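Local coordinates for Alr1585 protein (Nostoc sp., PDB 5C2I), which is a haem-containing DyP-type (dye-decolorizing) peroxidase that assembles as a tetramer of two asymmetric dimers, at the interface of chains A and B and the interface of chains A and C. Coordinates in Å, arbitrary orientation; residue numbers count along the deposited sequence, not the author numbering. Chains: chain A/B/C, Alr1585 protein.

Contacts 1 and 2 lie in the interface of chains A and B, their C-alpha centres about 17 Å apart, and draw on the same elements with the chains exchanged: the C-terminal part of helix 212-221 and the loop holding A:Thr305 or B:Thr305. The bonds differ, however: B:Asn221 donates from its amide nitrogen in contact 1, whereas A:Asn221 accepts on its amide oxygen in contact 2, which suits an asymmetric dimer. Contact 3, centred about 40 Å from contact 1 and 37 Å from contact 2, belongs to the two-fold symmetric interface of chains A and C and probably links one dimer to the next in the tetramer.

Contact 1: the interface of chains A and B. Residues chain A 296, 301, 303, 305; chain B 216-217, 220-221.
Helix 212-221 of chain B lies with B:Val216, B:Arg217, B:Val220 and B:Asn221 against a loop of chain A, where A:Thr305 and A:Ser301 meet it, in what is probably the asymmetric dimer of this DyP-type peroxidase. A:Thr305 has the greatest hidden surface here, 63 Å². B:Asn221 approaches it from the opposite direction and donates from ND2, its side-chain amide nitrogen, to the hydroxyl OG1 of A:Thr305 at 2.9 Å. The acceptor lies in the amide plane, 4° out of it, and the bond is fairly straight. The same nitrogen also reaches the carbonyl O of B:Arg217, one turn back in the helix, at 3.1 Å; this O is tilted from the amide plane and the bond more bent, but it probably helps to fix the amide's rotation. Behind the contact, OG1 of A:Thr305 is paired at 2.8 Å with OG1 of A:Thr296, which also accepts a bond from the backbone N of A:Thr305. With OG1 lying between the backbone N and carbonyl carbon (chi1 63°), the methyl CG2 of A:Thr305 is directed onto the helix backbone, 3.7 Å from CA of B:Arg217. Along the helix, CG1 of B:Val216 presses on A:Ser301, 3.2 Å from its OG. That hydroxyl is held within its own loop: it donates in the carbonyl plane to O of A:Ile303 and accepts from that residue's backbone N. B:Val220 reaches CB of A:Ser301 with CG2 at 4.1 Å.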
loop_
_atom_site.group_PDB
_atom_site.type_symbol
_atom_site.label_atom_id
_atom_site.label_comp_id
_atom_site.label_asym_id
_atom_site.label_seq_id
_atom_site.Cartn_x
_atom_site.Cartn_y
_atom_site.Cartn_z
ATOM N N THR A 296 -9.657 17.771 -16.967
ATOM C CA THR A 296 -9.943 18.025 -18.351
ATOM C C THR A 296 -10.788 19.321 -18.497
ATOM O O THR A 296 -11.894 19.387 -17.963
ATOM C CB THR A 296 -10.727 16.833 -19.002
ATOM O OG1 THR A 296 -9.931 15.629 -18.926
ATOM C CG2 THR A 296 -11.025 17.119 -20.462
ATOM N N SER A 301 -13.552 19.658 -24.236
ATOM C CA SER A 301 -14.055 18.315 -24.317
ATOM C C SER A 301 -15.349 18.181 -23.559
ATOM O O SER A 301 -15.499 18.761 -22.492
ATOM C CB SER A 301 -13.040 17.318 -23.698
ATOM O OG SER A 301 -13.514 15.989 -23.800
ATOM N N ILE A 303 -16.079 15.069 -22.606
ATOM C CA ILE A 303 -15.769 13.850 -21.856
ATOM C C ILE A 303 -14.472 14.020 -21.093
ATOM O O ILE A 303 -13.567 14.792 -21.510
ATOM C CB ILE A 303 -15.674 12.602 -22.775
ATOM C CG1 ILE A 303 -14.566 12.758 -23.829
ATOM C CG2 ILE A 303 -17.034 12.340 -23.456
ATOM C CD1 ILE A 303 -14.195 11.458 -24.541
ATOM N N THR A 305 -10.768 13.038 -19.945
ATOM C CA THR A 305 -9.655 12.386 -20.652
ATOM C C THR A 305 -8.724 11.655 -19.699
ATOM O O THR A 305 -7.876 10.891 -20.163
ATOM C CB THR A 305 -8.838 13.358 -21.527
ATOM O OG1 THR A 305 -8.217 14.366 -20.728
ATOM C CG2 THR A 305 -9.713 14.008 -22.554
ATOM N N VAL B 216 -9.854 12.337 -28.482
ATOM C CA VAL B 216 -10.037 13.502 -27.664
ATOM C C VAL B 216 -8.898 13.650 -26.620
ATOM O O VAL B 216 -8.371 14.748 -26.444
ATOM C CB VAL B 216 -11.406 13.476 -26.981
ATOM C CG1 VAL B 216 -11.549 14.607 -25.969
ATOM C CG2 VAL B 216 -12.488 13.629 -28.035
ATOM N N ARG B 217 -8.517 12.555 -25.970
ATOM C CA ARG B 217 -7.381 12.583 -25.017
ATOM C C ARG B 217 -6.146 13.127 -25.701
ATOM O O ARG B 217 -5.464 13.981 -25.157
ATOM C CB ARG B 217 -7.090 11.217 -24.446
ATOM C CG ARG B 217 -5.963 11.227 -23.376
ATOM C CD ARG B 217 -5.437 9.868 -23.071
ATOM N NE ARG B 217 -4.823 9.352 -24.293
ATOM C CZ ARG B 217 -5.221 8.279 -24.984
ATOM N NH1 ARG B 217 -6.247 7.551 -24.573
ATOM N NH2 ARG B 217 -4.594 7.949 -26.099
ATOM N N VAL B 220 -6.589 16.977 -26.638
ATOM C CA VAL B 220 -6.631 17.821 -25.445
ATOM C C VAL B 220 -5.265 17.881 -24.731
ATOM O O VAL B 220 -4.812 18.944 -24.343
ATOM C CB VAL B 220 -7.664 17.298 -24.407
ATOM C CG1 VAL B 220 -7.505 18.023 -23.057
ATOM C CG2 VAL B 220 -9.090 17.470 -24.901
ATOM N N ASN B 221 -4.614 16.730 -24.597
ATOM C CA ASN B 221 -3.414 16.603 -23.759
ATOM C C ASN B 221 -2.096 16.550 -24.487
ATOM O O ASN B 221 -1.031 16.580 -23.841
ATOM C CB ASN B 221 -3.538 15.351 -22.897
ATOM C CG ASN B 221 -4.681 15.487 -21.935
ATOM O OD1 ASN B 221 -4.643 16.345 -21.035
ATOM N ND2 ASN B 221 -5.758 14.746 -22.180
#

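Contact 2: the interface of chains A and B. Residues chain A 220-221; chain B 305, 307-308.
A:Val220, near the end of helix 212-221, packs its branched side chain against B:Thr305 and B:Ala307, which lie in a loop of chain B; these three hide 41, 30 and 32 Å² of surface. Helix and loop here come from the opposite chains to those of contact 1, in what is probably the asymmetric dimer of this DyP-type peroxidase. The branch CG2 of A:Val220 does most of the touching. The side chains of A:Val220 and B:Thr305 cross at a slant, with CG2 3.6 Å from both the carbonyl O and the hydroxyl OG1 of B:Thr305, and CG2 also meets the methyl CB of B:Ala307 at 4.0 Å. A chi1 of 79° sets CG2 opposite the backbone N and sends it into the loop, whereas B:Val220 has its CG1 in that position. Alongside, A:Asn221 supplies the polar contact. Its amide oxygen OD1 accepts a hydrogen bond from the backbone N of B:Val308 at 2.9 Å, nearly straight at 169°, with the donor in the carbonyl plane of the amide. An alanine in place of A:Asn221 would remove this acceptor and is likely to leave the N-H of B:Val308 without its mate across the interface. The side chains of A:Asn221 and B:Val308 cross at about a right angle, and CG2 of B:Val308 lies 3.6 Å from OD1 of A:Asn221.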
loop_
_atom_site.group_PDB
_atom_site.type_symbol
_atom_site.label_atom_id
_atom_site.label_comp_id
_atom_site.label_asym_id
_atom_site.label_seq_id
_atom_site.Cartn_x
_atom_site.Cartn_y
_atom_site.Cartn_z
ATOM N N VAL A 220 6.925 22.841 -20.935
ATOM C CA VAL A 220 7.104 21.598 -21.671
ATOM C C VAL A 220 5.804 20.801 -21.656
ATOM O O VAL A 220 5.516 20.111 -22.613
ATOM C CB VAL A 220 8.298 20.765 -21.165
ATOM C CG1 VAL A 220 7.939 20.028 -19.918
ATOM C CG2 VAL A 220 8.725 19.784 -22.266
ATOM N N ASN A 221 4.983 20.957 -20.630
ATOM C CA ASN A 221 3.696 20.220 -20.535
ATOM C C ASN A 221 2.482 20.944 -21.060
ATOM O O ASN A 221 1.406 20.397 -21.080
ATOM C CB ASN A 221 3.472 19.763 -19.089
ATOM C CG ASN A 221 4.480 18.691 -18.688
ATOM O OD1 ASN A 221 4.555 17.646 -19.329
ATOM N ND2 ASN A 221 5.307 18.982 -17.719
ATOM N N THR B 305 13.648 16.480 -22.391
ATOM C CA THR B 305 12.894 17.541 -21.710
ATOM C C THR B 305 11.716 17.067 -20.860
ATOM O O THR B 305 11.017 17.884 -20.257
ATOM C CB THR B 305 12.408 18.591 -22.723
ATOM O OG1 THR B 305 11.550 17.979 -23.676
ATOM C CG2 THR B 305 13.596 19.197 -23.386
ATOM N N ALA B 307 8.648 15.804 -20.955
ATOM C CA ALA B 307 7.208 15.973 -21.064
ATOM C C ALA B 307 6.500 14.735 -20.523
ATOM O O ALA B 307 6.833 13.598 -20.877
ATOM C CB ALA B 307 6.797 16.245 -22.488
ATOM N N VAL B 308 5.485 14.970 -19.688
ATOM C CA VAL B 308 4.718 13.874 -19.091
ATOM C C VAL B 308 4.009 13.029 -20.143
ATOM O O VAL B 308 3.979 11.818 -20.066
ATOM C CB VAL B 308 3.706 14.436 -18.034
ATOM C CG1 VAL B 308 2.750 13.356 -17.546
ATOM C CG2 VAL B 308 4.450 15.042 -16.839
#

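Contact 3: the interface of chains A and C. Residues chain A 159, 163-164, 167, 184; chain C 159, 163, 184.
Helix 159-176 and strand 177-186 of chain A meet the same two elements of chain C across a two-fold axis, in an interface that probably joins two dimers of this DyP-type peroxidase into the tetramer. A:Leu163 and C:Leu163 stand tip to tip at the centre, their CD2 methyls 3.8 Å apart. CD1 of A:Leu163 points at CD1 of C:Ile159, 3.9 Å away, and the two-fold repeats this between C:Leu163 and A:Ile159, while the two isoleucines slide past each other with their CG2 methyls in contact. C:Asp184 crosses A:Leu163 at about a right angle, its carboxylate carbon CG 3.8 Å from the leucine CB. Polar bonds flank this apolar core, and the two-fold repeats them. The amide ND2 of A:Asn167 donates to OD1 of C:Asp184 at 2.8 Å, on the lone pair turned away from the other oxygen, with the two flat groups nearly coplanar. A:Gln164, its chain bent at chi2 (-51°), brings NE2 to within 2.8 Å of the backbone O of C:Asp184. Water 2 ties A:Gln164 OE1 and A:Asn167 ND2 to the backbone N of C:Asp184, and water 3 joins A:Asn167 OD1 to OD1 of the same aspartate. Strand 177-186 follows directly on the helix in the dimeric alpha+beta barrel region.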
loop_
_atom_site.group_PDB
_atom_site.type_symbol
_atom_site.label_atom_id
_atom_site.label_comp_id
_atom_site.label_asym_id
_atom_site.label_seq_id
_atom_site.Cartn_x
_atom_site.Cartn_y
_atom_site.Cartn_z
ATOM N N ILE A 159 4.434 13.884 9.313
ATOM C CA ILE A 159 3.423 14.474 10.237
ATOM C C ILE A 159 3.836 14.335 11.717
ATOM O O ILE A 159 3.753 15.276 12.460
ATOM C CB ILE A 159 2.007 13.906 9.959
ATOM C CG1 ILE A 159 0.950 14.569 10.826
ATOM C CG2 ILE A 159 1.928 12.402 10.169
ATOM C CD1 ILE A 159 0.914 16.078 10.774
ATOM N N LEU A 163 4.421 17.503 14.298
ATOM C CA LEU A 163 3.679 17.706 15.554
ATOM C C LEU A 163 4.650 17.956 16.718
ATOM O O LEU A 163 4.370 18.808 17.574
ATOM C CB LEU A 163 2.773 16.529 15.866
ATOM C CG LEU A 163 1.707 16.288 14.802
ATOM C CD1 LEU A 163 0.991 14.968 15.067
ATOM C CD2 LEU A 163 0.695 17.415 14.699
ATOM N N GLN A 164 5.741 17.189 16.780
ATOM C CA GLN A 164 6.708 17.354 17.845
ATOM C C GLN A 164 7.349 18.738 17.817
ATOM O O GLN A 164 7.538 19.393 18.855
ATOM C CB GLN A 164 7.821 16.280 17.813
ATOM C CG GLN A 164 7.332 14.836 17.707
ATOM C CD GLN A 164 6.259 14.479 18.766
ATOM O OE1 GLN A 164 6.534 14.497 19.962
ATOM N NE2 GLN A 164 5.076 14.093 18.308
ATOM N N ASN A 167 4.979 21.344 18.964
ATOM C CA ASN A 167 4.835 21.326 20.395
ATOM C C ASN A 167 6.050 21.950 21.113
ATOM O O ASN A 167 5.894 22.585 22.154
ATOM C CB ASN A 167 4.597 19.904 20.936
ATOM C CG ASN A 167 3.241 19.385 20.551
ATOM O OD1 ASN A 167 2.330 20.176 20.237
ATOM N ND2 ASN A 167 3.077 18.089 20.584
ATOM N N ASP A 184 -4.831 21.888 11.188
ATOM C CA ASP A 184 -3.858 20.924 10.716
ATOM C C ASP A 184 -4.246 20.577 9.279
ATOM O O ASP A 184 -5.120 19.752 9.045
ATOM C CB ASP A 184 -3.877 19.670 11.589
ATOM C CG ASP A 184 -3.196 19.890 12.933
ATOM O OD1 ASP A 184 -3.845 20.439 13.877
ATOM O OD2 ASP A 184 -1.990 19.558 13.021
ATOM N N ILE C 159 -4.079 9.408 12.334
ATOM C CA ILE C 159 -3.515 10.661 12.870
ATOM C C ILE C 159 -4.184 11.915 12.295
ATOM O O ILE C 159 -4.525 12.824 13.025
ATOM C CB ILE C 159 -1.976 10.706 12.729
ATOM C CG1 ILE C 159 -1.351 11.955 13.398
ATOM C CG2 ILE C 159 -1.491 10.678 11.277
ATOM C CD1 ILE C 159 -1.718 12.171 14.841
ATOM N N LEU C 163 -6.202 14.777 14.525
ATOM C CA LEU C 163 -5.869 16.207 14.564
ATOM C C LEU C 163 -7.106 17.088 14.272
ATOM O O LEU C 163 -7.326 18.110 14.961
ATOM C CB LEU C 163 -4.753 16.535 13.602
ATOM C CG LEU C 163 -3.452 15.798 13.873
ATOM C CD1 LEU C 163 -2.486 16.028 12.721
ATOM C CD2 LEU C 163 -2.816 16.179 15.189
ATOM N N ASP C 184 1.839 15.235 21.540
ATOM C CA ASP C 184 1.331 14.343 20.523
ATOM C C ASP C 184 2.119 13.057 20.630
ATOM O O ASP C 184 3.242 12.946 20.085
ATOM C CB ASP C 184 1.513 14.953 19.139
ATOM C CG ASP C 184 0.505 16.062 18.844
ATOM O OD1 ASP C 184 0.745 17.238 19.272
ATOM O OD2 ASP C 184 -0.543 15.746 18.218
HETATM O O HOH W 1 -4.586 18.986 16.254
HETATM O O HOH W 2 4.678 15.783 21.564
HETATM O O HOH W 3 1.220 19.428 17.591
#